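Local structure of conserved membrane protein (Chlamydia abortus, 6GZU) at residues F98-H108 against I132-D143. The protein combines deubiquitinating and acetyltransferase activities as a secreted Chlamydia effector that induces Golgi fragmentation, the present chain being its zinc-containing C-terminal catalytic part. Sequence-based numbering, arbitrary orientation.
Sequences FRIYAYPLWHH and ISHWTLVIVNLD
Trp106 swings its indole anti to the backbone N (chi1 -172°), whereas Trp135 turns CG beside its own N (chi1 -68°), and the two rings meet edge to face. CD1 of Trp106 sits 3.6 Å from CZ2 of Trp135, over one face and offset toward the rim, with the planes 80° apart. Methylene CB of Trp106 adds a CH-pi contact to the same ring. Indole suits this place because its edge also carries a donor: NE1 of Trp106 gives a hydrogen bond of 2.8 Å to OG of Ser133. Pro104 extends the apolar surface, setting CB against CZ3 of Trp135 at 4.0 Å; in its non-hydrogen-bonded pair with Leu137 no N-H is needed toward strand 134-141, so proline costs no bond there. On the face of Tyr101, Tyr103 and Val140, Leu105 reaches CD1 to within 3.8 Å of CG2 of Val138, and a water joins the carbonyls of Leu105 and His134 to OG1 of Thr136. At the far end Arg99, bent at chi2 and chi3, grips OD1 of Asp143 side-on in a salt bridge, through NH2 at 2.8 Å and NE at 3.0 Å, while CB of Leu142 covers one guanidinium face. Helix 204-217 packs against Ala102 and Trp135. The strand pair carries His134, which is hydrogen-bonded to Asp151 and touches Cys204, a geometry consistent with the Cys-His-Asp triad of CE-clan, Ulp1-like proteases.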
loop_
_atom_site.group_PDB
_atom_site.type_symbol
_atom_site.label_atom_id
_atom_site.label_comp_id
_atom_site.label_asym_id
_atom_site.label_seq_id
_atom_site.Cartn_x
_atom_site.Cartn_y
_atom_site.Cartn_z
ATOM N N PHE A 98 8.674 1.399 -12.172
ATOM C CA PHE A 98 7.426 1.878 -11.586
ATOM C C PHE A 98 7.582 3.259 -10.955
ATOM O O PHE A 98 8.716 3.652 -10.586
ATOM C CB PHE A 98 6.954 0.878 -10.540
ATOM C CG PHE A 98 6.606 -0.450 -11.114
ATOM C CD1 PHE A 98 5.381 -0.616 -11.740
ATOM C CD2 PHE A 98 7.474 -1.526 -11.029
ATOM C CE1 PHE A 98 5.018 -1.828 -12.280
ATOM C CE2 PHE A 98 7.115 -2.758 -11.598
ATOM C CZ PHE A 98 5.859 -2.897 -12.189
ATOM N N ARG A 99 6.456 3.963 -10.731
ATOM C CA ARG A 99 6.506 5.304 -10.137
ATOM C C ARG A 99 5.686 5.475 -8.877
ATOM O O ARG A 99 5.970 6.344 -8.040
ATOM C CB ARG A 99 5.998 6.332 -11.142
ATOM C CG ARG A 99 6.787 6.337 -12.429
ATOM C CD ARG A 99 8.303 6.491 -12.158
ATOM N NE ARG A 99 8.661 7.839 -11.695
ATOM C CZ ARG A 99 9.883 8.179 -11.284
ATOM N NH1 ARG A 99 10.822 7.240 -11.237
ATOM N NH2 ARG A 99 10.172 9.445 -10.931
ATOM N N ILE A 100 4.660 4.651 -8.715
ATOM C CA ILE A 100 3.754 4.747 -7.588
ATOM C C ILE A 100 3.712 3.373 -6.937
ATOM O O ILE A 100 3.447 2.349 -7.626
ATOM C CB ILE A 100 2.339 5.190 -8.021
ATOM C CG1 ILE A 100 2.410 6.551 -8.719
ATOM C CG2 ILE A 100 1.397 5.190 -6.784
ATOM C CD1 ILE A 100 1.133 7.053 -9.263
ATOM N N TYR A 101 3.977 3.329 -5.626
ATOM C CA TYR A 101 4.076 2.073 -4.883
ATOM C C TYR A 101 3.031 2.107 -3.790
ATOM O O TYR A 101 3.092 2.958 -2.911
ATOM C CB TYR A 101 5.481 1.946 -4.266
ATOM C CG TYR A 101 6.581 1.752 -5.296
ATOM C CD1 TYR A 101 6.914 2.764 -6.193
ATOM C CD2 TYR A 101 7.338 0.560 -5.328
ATOM C CE1 TYR A 101 7.930 2.553 -7.154
ATOM C CE2 TYR A 101 8.367 0.356 -6.251
ATOM C CZ TYR A 101 8.640 1.355 -7.166
ATOM O OH TYR A 101 9.629 1.167 -8.119
ATOM N N ALA A 102 2.068 1.188 -3.816
ATOM C CA ALA A 102 0.966 1.256 -2.871
ATOM C C ALA A 102 0.875 0.015 -1.986
ATOM O O ALA A 102 0.691 -1.095 -2.525
ATOM C CB ALA A 102 -0.353 1.510 -3.587
ATOM N N TYR A 103 0.949 0.186 -0.663
ATOM C CA TYR A 103 1.080 -0.918 0.270
ATOM C C TYR A 103 -0.079 -0.998 1.222
ATOM O O TYR A 103 -0.277 -0.120 2.076
ATOM C CB TYR A 103 2.318 -0.674 1.169
ATOM C CG TYR A 103 3.621 -0.707 0.415
ATOM C CD1 TYR A 103 4.082 0.424 -0.286
ATOM C CD2 TYR A 103 4.348 -1.892 0.332
ATOM C CE1 TYR A 103 5.277 0.354 -1.018
ATOM C CE2 TYR A 103 5.526 -1.988 -0.411
ATOM C CZ TYR A 103 5.969 -0.879 -1.102
ATOM O OH TYR A 103 7.145 -0.996 -1.818
ATOM N N PRO A 104 -0.823 -2.097 1.151
ATOM C CA PRO A 104 -1.829 -2.363 2.208
ATOM C C PRO A 104 -1.089 -2.586 3.520
ATOM O O PRO A 104 -0.087 -3.333 3.574
ATOM C CB PRO A 104 -2.500 -3.670 1.730
ATOM C CG PRO A 104 -2.264 -3.649 0.200
ATOM C CD PRO A 104 -0.891 -3.061 0.034
ATOM N N LEU A 105 -1.561 -1.949 4.587
ATOM C CA LEU A 105 -0.888 -1.984 5.871
ATOM C C LEU A 105 -1.912 -2.426 6.917
ATOM O O LEU A 105 -2.942 -1.760 7.078
ATOM C CB LEU A 105 -0.248 -0.610 6.187
ATOM C CG LEU A 105 0.766 -0.544 7.336
ATOM C CD1 LEU A 105 1.672 0.650 7.299
ATOM C CD2 LEU A 105 -0.069 -0.390 8.627
ATOM N N TRP A 106 -1.591 -3.509 7.621
ATOM C CA TRP A 106 -2.451 -4.177 8.602
ATOM C C TRP A 106 -2.054 -3.722 9.998
ATOM O O TRP A 106 -0.875 -3.600 10.299
ATOM C CB TRP A 106 -2.221 -5.678 8.504
ATOM C CG TRP A 106 -3.159 -6.482 9.313
ATOM C CD1 TRP A 106 -4.338 -7.027 8.885
ATOM C CD2 TRP A 106 -3.001 -6.895 10.692
ATOM N NE1 TRP A 106 -4.941 -7.732 9.913
ATOM C CE2 TRP A 106 -4.143 -7.670 11.026
ATOM C CE3 TRP A 106 -2.019 -6.680 11.674
ATOM C CZ2 TRP A 106 -4.321 -8.224 12.290
ATOM C CZ3 TRP A 106 -2.212 -7.228 12.953
ATOM C CH2 TRP A 106 -3.341 -7.992 13.237
ATOM N N HIS A 107 -3.047 -3.445 10.859
ATOM C CA HIS A 107 -2.780 -3.009 12.230
ATOM C C HIS A 107 -3.757 -3.565 13.230
ATOM O O HIS A 107 -4.932 -3.705 12.926
ATOM C CB HIS A 107 -2.821 -1.480 12.329
ATOM C CG HIS A 107 -2.326 -0.965 13.638
ATOM N ND1 HIS A 107 -1.002 -1.071 14.014
ATOM C CD2 HIS A 107 -2.968 -0.335 14.663
ATOM C CE1 HIS A 107 -0.847 -0.535 15.220
ATOM N NE2 HIS A 107 -2.020 -0.077 15.631
ATOM N N HIS A 108 -3.264 -3.800 14.435
ATOM C CA HIS A 108 -4.118 -4.102 15.578
ATOM C C HIS A 108 -3.500 -3.376 16.755
ATOM O O HIS A 108 -2.290 -3.461 16.978
ATOM C CB HIS A 108 -4.155 -5.592 15.870
ATOM C CG HIS A 108 -5.232 -5.961 16.839
ATOM N ND1 HIS A 108 -5.126 -5.731 18.193
ATOM C CD2 HIS A 108 -6.451 -6.520 16.644
ATOM C CE1 HIS A 108 -6.227 -6.147 18.795
ATOM N NE2 HIS A 108 -7.048 -6.636 17.878
ATOM N N ILE A 132 -11.335 -7.681 13.359
ATOM C CA ILE A 132 -10.089 -7.767 14.117
ATOM C C ILE A 132 -9.043 -7.035 13.383
ATOM O O ILE A 132 -8.327 -6.282 13.996
ATOM C CB ILE A 132 -9.638 -9.186 14.322
ATOM C CG1 ILE A 132 -10.708 -9.922 15.083
ATOM C CG2 ILE A 132 -8.339 -9.268 15.076
ATOM C CD1 ILE A 132 -10.235 -11.225 15.624
ATOM N N SER A 133 -8.974 -7.233 12.068
ATOM C CA SER A 133 -8.062 -6.473 11.193
ATOM C C SER A 133 -8.463 -5.023 11.064
ATOM O O SER A 133 -9.661 -4.756 10.935
ATOM C CB SER A 133 -8.139 -7.015 9.756
ATOM O OG SER A 133 -7.717 -8.347 9.723
ATOM N N HIS A 134 -7.483 -4.101 11.011
ATOM C CA HIS A 134 -7.754 -2.796 10.416
ATOM C C HIS A 134 -6.753 -2.613 9.298
ATOM O O HIS A 134 -5.584 -2.934 9.464
ATOM C CB HIS A 134 -7.659 -1.621 11.415
ATOM C CG HIS A 134 -7.991 -0.293 10.795
ATOM N ND1 HIS A 134 -9.231 -0.033 10.234
ATOM C CD2 HIS A 134 -7.242 0.825 10.594
ATOM C CE1 HIS A 134 -9.235 1.196 9.736
ATOM N NE2 HIS A 134 -8.046 1.745 9.950
ATOM N N TRP A 135 -7.232 -2.150 8.148
ATOM C CA TRP A 135 -6.406 -1.928 6.967
ATOM C C TRP A 135 -6.269 -0.461 6.659
ATOM O O TRP A 135 -7.260 0.286 6.710
ATOM C CB TRP A 135 -7.046 -2.626 5.766
ATOM C CG TRP A 135 -7.021 -4.107 5.838
ATOM C CD1 TRP A 135 -8.053 -4.952 6.145
ATOM C CD2 TRP A 135 -5.926 -4.931 5.521
ATOM N NE1 TRP A 135 -7.637 -6.262 6.090
ATOM C CE2 TRP A 135 -6.329 -6.270 5.665
ATOM C CE3 TRP A 135 -4.612 -4.660 5.129
ATOM C CZ2 TRP A 135 -5.446 -7.341 5.448
ATOM C CZ3 TRP A 135 -3.748 -5.719 4.899
ATOM C CH2 TRP A 135 -4.160 -7.038 5.055
ATOM N N THR A 136 -5.035 -0.050 6.349
ATOM C CA THR A 136 -4.732 1.285 5.871
ATOM C C THR A 136 -3.836 1.159 4.658
ATOM O O THR A 136 -3.507 0.044 4.229
ATOM C CB THR A 136 -4.028 2.100 6.955
ATOM O OG1 THR A 136 -2.808 1.445 7.336
ATOM C CG2 THR A 136 -4.899 2.247 8.202
ATOM N N LEU A 137 -3.442 2.289 4.059
ATOM C CA LEU A 137 -2.672 2.241 2.800
ATOM C C LEU A 137 -1.539 3.256 2.879
ATOM O O LEU A 137 -1.772 4.415 3.235
ATOM C CB LEU A 137 -3.596 2.602 1.629
ATOM C CG LEU A 137 -2.947 2.577 0.238
ATOM C CD1 LEU A 137 -2.582 1.131 -0.123
ATOM C CD2 LEU A 137 -3.875 3.210 -0.817
ATOM N N VAL A 138 -0.330 2.863 2.476
ATOM C CA VAL A 138 0.806 3.808 2.370
ATOM C C VAL A 138 1.150 3.833 0.889
ATOM O O VAL A 138 1.424 2.791 0.260
ATOM C CB VAL A 138 2.015 3.320 3.192
ATOM C CG1 VAL A 138 3.279 4.165 2.885
ATOM C CG2 VAL A 138 1.701 3.374 4.687
ATOM N N ILE A 139 1.142 5.022 0.296
ATOM C CA ILE A 139 1.530 5.174 -1.093
ATOM C C ILE A 139 2.850 5.958 -1.153
ATOM O O ILE A 139 2.973 7.050 -0.566
ATOM C CB ILE A 139 0.473 5.991 -1.883
ATOM C CG1 ILE A 139 -0.914 5.347 -1.798
ATOM C CG2 ILE A 139 0.960 6.164 -3.377
ATOM C CD1 ILE A 139 -2.031 6.239 -2.328
ATOM N N VAL A 140 3.829 5.450 -1.895
ATOM C CA VAL A 140 5.054 6.193 -2.205
ATOM C C VAL A 140 4.927 6.616 -3.652
ATOM O O VAL A 140 4.767 5.773 -4.552
ATOM C CB VAL A 140 6.311 5.331 -1.971
ATOM C CG1 VAL A 140 7.563 6.043 -2.510
ATOM C CG2 VAL A 140 6.439 5.017 -0.479
ATOM N N ASN A 141 4.981 7.927 -3.889
ATOM C CA ASN A 141 4.888 8.475 -5.242
ATOM C C ASN A 141 6.215 9.140 -5.550
ATOM O O ASN A 141 6.550 10.200 -4.978
ATOM C CB ASN A 141 3.703 9.450 -5.373
ATOM C CG ASN A 141 3.471 9.930 -6.780
ATOM O OD1 ASN A 141 4.418 10.190 -7.530
ATOM N ND2 ASN A 141 2.208 10.086 -7.159
ATOM N N LEU A 142 7.016 8.505 -6.402
ATOM C CA LEU A 142 8.352 9.030 -6.663
ATOM C C LEU A 142 8.314 10.330 -7.480
ATOM O O LEU A 142 9.208 11.195 -7.348
ATOM C CB LEU A 142 9.208 7.978 -7.415
ATOM C CG LEU A 142 9.450 6.614 -6.720
ATOM C CD1 LEU A 142 10.249 5.705 -7.638
ATOM C CD2 LEU A 142 10.194 6.813 -5.385
ATOM N N ASP A 143 7.304 10.472 -8.339
ATOM C CA ASP A 143 7.213 11.651 -9.202
ATOM C C ASP A 143 6.861 12.885 -8.384
ATOM O O ASP A 143 7.405 13.972 -8.615
ATOM C CB ASP A 143 6.159 11.445 -10.310
ATOM C CG ASP A 143 6.649 10.550 -11.437
ATOM O OD1 ASP A 143 7.825 10.682 -11.887
ATOM O OD2 ASP A 143 5.846 9.720 -11.893
HETATM O O HOH W 1 -3.541 -0.681 9.253
HETATM O O HOH W 2 -7.433 -3.824 14.364
#